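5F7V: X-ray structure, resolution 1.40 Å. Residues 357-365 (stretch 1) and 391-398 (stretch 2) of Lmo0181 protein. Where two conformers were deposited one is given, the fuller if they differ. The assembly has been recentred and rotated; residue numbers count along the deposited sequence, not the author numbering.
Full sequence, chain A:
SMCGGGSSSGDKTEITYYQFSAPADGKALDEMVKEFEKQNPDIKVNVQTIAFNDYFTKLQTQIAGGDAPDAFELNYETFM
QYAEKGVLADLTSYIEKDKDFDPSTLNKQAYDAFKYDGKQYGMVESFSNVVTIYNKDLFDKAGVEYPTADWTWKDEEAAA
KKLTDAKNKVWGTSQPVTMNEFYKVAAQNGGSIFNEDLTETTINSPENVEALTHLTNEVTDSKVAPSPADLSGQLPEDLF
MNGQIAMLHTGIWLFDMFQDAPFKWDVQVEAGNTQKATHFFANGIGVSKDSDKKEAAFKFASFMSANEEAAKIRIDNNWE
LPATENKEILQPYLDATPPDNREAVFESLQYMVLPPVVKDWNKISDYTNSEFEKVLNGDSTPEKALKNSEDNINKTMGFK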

# COMPACT_ATOMS: atom_id res chain seq x y z
N VAL A 357 -5.57 9.12 9.07
CA VAL A 357 -5.07 8.49 10.31
C VAL A 357 -6.20 8.49 11.34
O VAL A 357 -6.42 9.49 12.01
CB VAL A 357 -3.79 9.20 10.80
CG1 VAL A 357 -3.29 8.63 12.12
CG2 VAL A 357 -2.71 9.07 9.72
N VAL A 358 -6.90 7.36 11.40
CA VAL A 358 -8.06 7.21 12.29
C VAL A 358 -8.04 5.80 12.84
O VAL A 358 -7.72 4.84 12.14
CB VAL A 358 -9.37 7.53 11.56
CG1 VAL A 358 -9.39 8.98 11.11
CG2 VAL A 358 -9.62 6.63 10.36
N LYS A 359 -8.42 5.64 14.10
CA LYS A 359 -8.40 4.32 14.73
C LYS A 359 -9.36 3.30 14.11
O LYS A 359 -9.08 2.12 14.23
CB LYS A 359 -8.65 4.42 16.23
CG LYS A 359 -10.07 4.77 16.62
CD LYS A 359 -10.27 4.58 18.12
CE LYS A 359 -11.71 4.90 18.47
NZ LYS A 359 -11.85 4.99 19.93
N ASP A 360 -10.41 3.75 13.42
CA ASP A 360 -11.42 2.85 12.88
C ASP A 360 -11.23 2.63 11.39
O ASP A 360 -12.17 2.18 10.76
CB ASP A 360 -12.82 3.42 13.15
CG ASP A 360 -13.15 3.52 14.61
OD1 ASP A 360 -12.97 2.49 15.31
OD2 ASP A 360 -13.57 4.63 15.04
N TRP A 361 -10.05 2.87 10.84
CA TRP A 361 -9.89 2.80 9.39
C TRP A 361 -10.28 1.47 8.79
O TRP A 361 -11.03 1.45 7.80
CB TRP A 361 -8.44 3.09 9.01
CG TRP A 361 -8.23 3.11 7.52
CD1 TRP A 361 -7.54 2.22 6.76
CD2 TRP A 361 -8.72 4.10 6.62
NE1 TRP A 361 -7.57 2.61 5.45
CE2 TRP A 361 -8.28 3.78 5.32
CE3 TRP A 361 -9.51 5.24 6.77
CZ2 TRP A 361 -8.57 4.55 4.21
CZ3 TRP A 361 -9.83 5.99 5.66
CH2 TRP A 361 -9.34 5.66 4.38
N ASN A 362 -9.80 0.36 9.33
CA ASN A 362 -10.11 -0.92 8.72
C ASN A 362 -11.61 -1.25 8.81
O ASN A 362 -12.17 -1.80 7.85
CB ASN A 362 -9.19 -2.02 9.26
CG ASN A 362 -7.73 -1.90 8.76
OD1 ASN A 362 -7.41 -1.28 7.73
ND2 ASN A 362 -6.82 -2.51 9.53
N LYS A 363 -12.25 -0.87 9.90
CA LYS A 363 -13.67 -1.11 10.10
C LYS A 363 -14.50 -0.28 9.11
O LYS A 363 -15.41 -0.79 8.44
CB LYS A 363 -14.01 -0.75 11.54
CG LYS A 363 -15.44 -1.08 11.82
CD LYS A 363 -16.02 -0.34 13.00
CE LYS A 363 -15.20 -0.46 14.25
NZ LYS A 363 -16.20 -0.74 15.32
N ILE A 364 -14.20 1.01 9.00
CA ILE A 364 -14.93 1.85 8.05
C ILE A 364 -14.62 1.40 6.62
O ILE A 364 -15.51 1.44 5.78
CB ILE A 364 -14.80 3.37 8.25
CG1 ILE A 364 -13.42 3.93 7.92
CG2 ILE A 364 -15.25 3.73 9.65
CD1 ILE A 364 -13.32 5.44 8.00
N SER A 365 -13.40 0.94 6.36
CA SER A 365 -13.07 0.43 5.04
C SER A 365 -13.86 -0.80 4.67
O SER A 365 -14.36 -0.90 3.55
CB SER A 365 -11.55 0.16 4.97
OG SER A 365 -10.83 1.40 5.05
N ASP A 391 -23.08 8.01 6.25
CA ASP A 391 -23.86 7.64 7.44
C ASP A 391 -23.10 6.72 8.38
O ASP A 391 -23.11 6.92 9.60
CB ASP A 391 -25.15 6.97 7.02
CG ASP A 391 -26.09 7.90 6.23
OD1 ASP A 391 -25.95 9.14 6.42
OD2 ASP A 391 -26.96 7.45 5.44
N ASN A 392 -22.42 5.73 7.81
CA ASN A 392 -21.72 4.77 8.65
C ASN A 392 -20.51 5.41 9.34
O ASN A 392 -20.25 5.13 10.50
CB ASN A 392 -21.24 3.60 7.77
CG ASN A 392 -20.40 2.62 8.54
OD1 ASN A 392 -20.96 1.92 9.37
ND2 ASN A 392 -19.11 2.65 8.35
N ILE A 393 -19.77 6.26 8.63
CA ILE A 393 -18.66 6.99 9.25
C ILE A 393 -19.17 7.89 10.37
O ILE A 393 -18.60 7.92 11.46
CB ILE A 393 -17.85 7.77 8.21
CG1 ILE A 393 -17.11 6.79 7.31
CG2 ILE A 393 -16.91 8.75 8.90
CD1 ILE A 393 -16.49 7.38 6.09
N ASN A 394 -20.25 8.62 10.12
CA ASN A 394 -20.81 9.49 11.17
C ASN A 394 -21.17 8.73 12.41
O ASN A 394 -20.86 9.17 13.49
CB ASN A 394 -22.06 10.18 10.66
CG ASN A 394 -21.77 11.27 9.66
OD1 ASN A 394 -20.69 11.82 9.60
ND2 ASN A 394 -22.79 11.65 8.92
N LYS A 395 -21.80 7.57 12.25
CA LYS A 395 -22.19 6.76 13.42
C LYS A 395 -20.98 6.15 14.10
O LYS A 395 -20.87 6.20 15.34
CB LYS A 395 -23.19 5.68 13.00
CG LYS A 395 -24.51 6.27 12.56
CD LYS A 395 -25.04 7.52 13.26
CE LYS A 395 -26.42 7.94 12.75
NZ LYS A 395 -27.39 6.81 12.77
N THR A 396 -20.05 5.60 13.34
CA THR A 396 -18.87 4.95 13.90
C THR A 396 -18.02 5.96 14.68
O THR A 396 -17.52 5.65 15.78
CB THR A 396 -18.05 4.30 12.78
OG1 THR A 396 -18.87 3.27 12.20
CG2 THR A 396 -16.72 3.70 13.30
N MET A 397 -17.85 7.17 14.16
CA MET A 397 -16.92 8.14 14.73
C MET A 397 -17.59 9.22 15.56
O MET A 397 -16.91 10.08 16.12
CB MET A 397 -16.09 8.74 13.62
CG MET A 397 -15.20 7.69 12.98
SD MET A 397 -14.07 8.29 11.72
CE MET A 397 -12.95 9.29 12.70
N GLY A 398 -18.92 9.21 15.61
CA GLY A 398 -19.66 10.10 16.50
C GLY A 398 -19.69 11.54 16.03
O GLY A 398 -19.63 12.44 16.86
O HOH W 1 -14.79 5.75 17.19
O HOH W 2 -18.04 3.75 5.82

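The two stretches meet as a pair of helical segments running roughly antiparallel. The axes of helix 361-365 and helix 391-397 make an angle of 148° between their N-to-C directions and approach to 10.6 Å, a spacing that leaves room for side chains between them. The closest backbone register pairs Ile 364 with Ile 393, whose CA atoms lie 6.5 Å apart. No direct hydrogen bond crosses the interface, so its 325 Å² of buried surface rests on van der Waals contact, supplemented by two waters.

Ile 364 loses the most area to the partner, 80 Å². Its CA-to-CB bond points toward the other helix, and the chosen conformer of the two deposited has chi1 at 70° (p) and chi2 at 175° (t). This places both ends of the side chain in contact: CD1 lies 4.1 Å from CG1 of Ile 393, while CG2 lies 3.9 Å from CG2 of Thr 396 and 4.2 Å from ND2 of Asn 392. Ile 393 points sideways and meets CD1 with an m, t side chain.

Thr 396 adopts chi1 -64° (m), which brings OG1 back over its own helix, where it donates to Asn 392 O at 2.9 Å. That carbonyl also accepts the backbone bond from Thr 396 N, likewise 2.9 Å. With the hydroxyl satisfied internally, the methyl faces the partner: Thr 396 CG2 is 3.7 Å from OD2 of Asp 360 and 4.1 Å from CD of Lys 363. The latter contact uses the aliphatic part of a lysine that starts sideways but whose end comes nearer. Ser 365 (m) makes the analogous bond in the first helix, OG to Trp 361 O at 2.8 Å, on a side chain directed away from the interface.

Met 397 also starts sideways. Its m, t, p conformation extends the chain and then turns CE to within 3.9 Å of CG1 of Val 358, an apolar contact with a buried residue that precedes the helix. Val 358 also opens the type I turn ending at Trp 361, closed by a weak bond from Trp 361 N to Val 358 O at 3.3 Å.

Asp 360 occupies the N-cap position, yet its side chain makes no capping bond. With chi1 at -64° (m), the carboxylate reaches the other stretch instead: water 1 donates to Asp 360 OD2 at 2.7 Å and to Thr 396 O at 3.1 Å. A second bridge involves water 2, which accepts from Asn 392 ND2 at 3.0 Å and donates weakly to Ile 364 O at 3.4 Å.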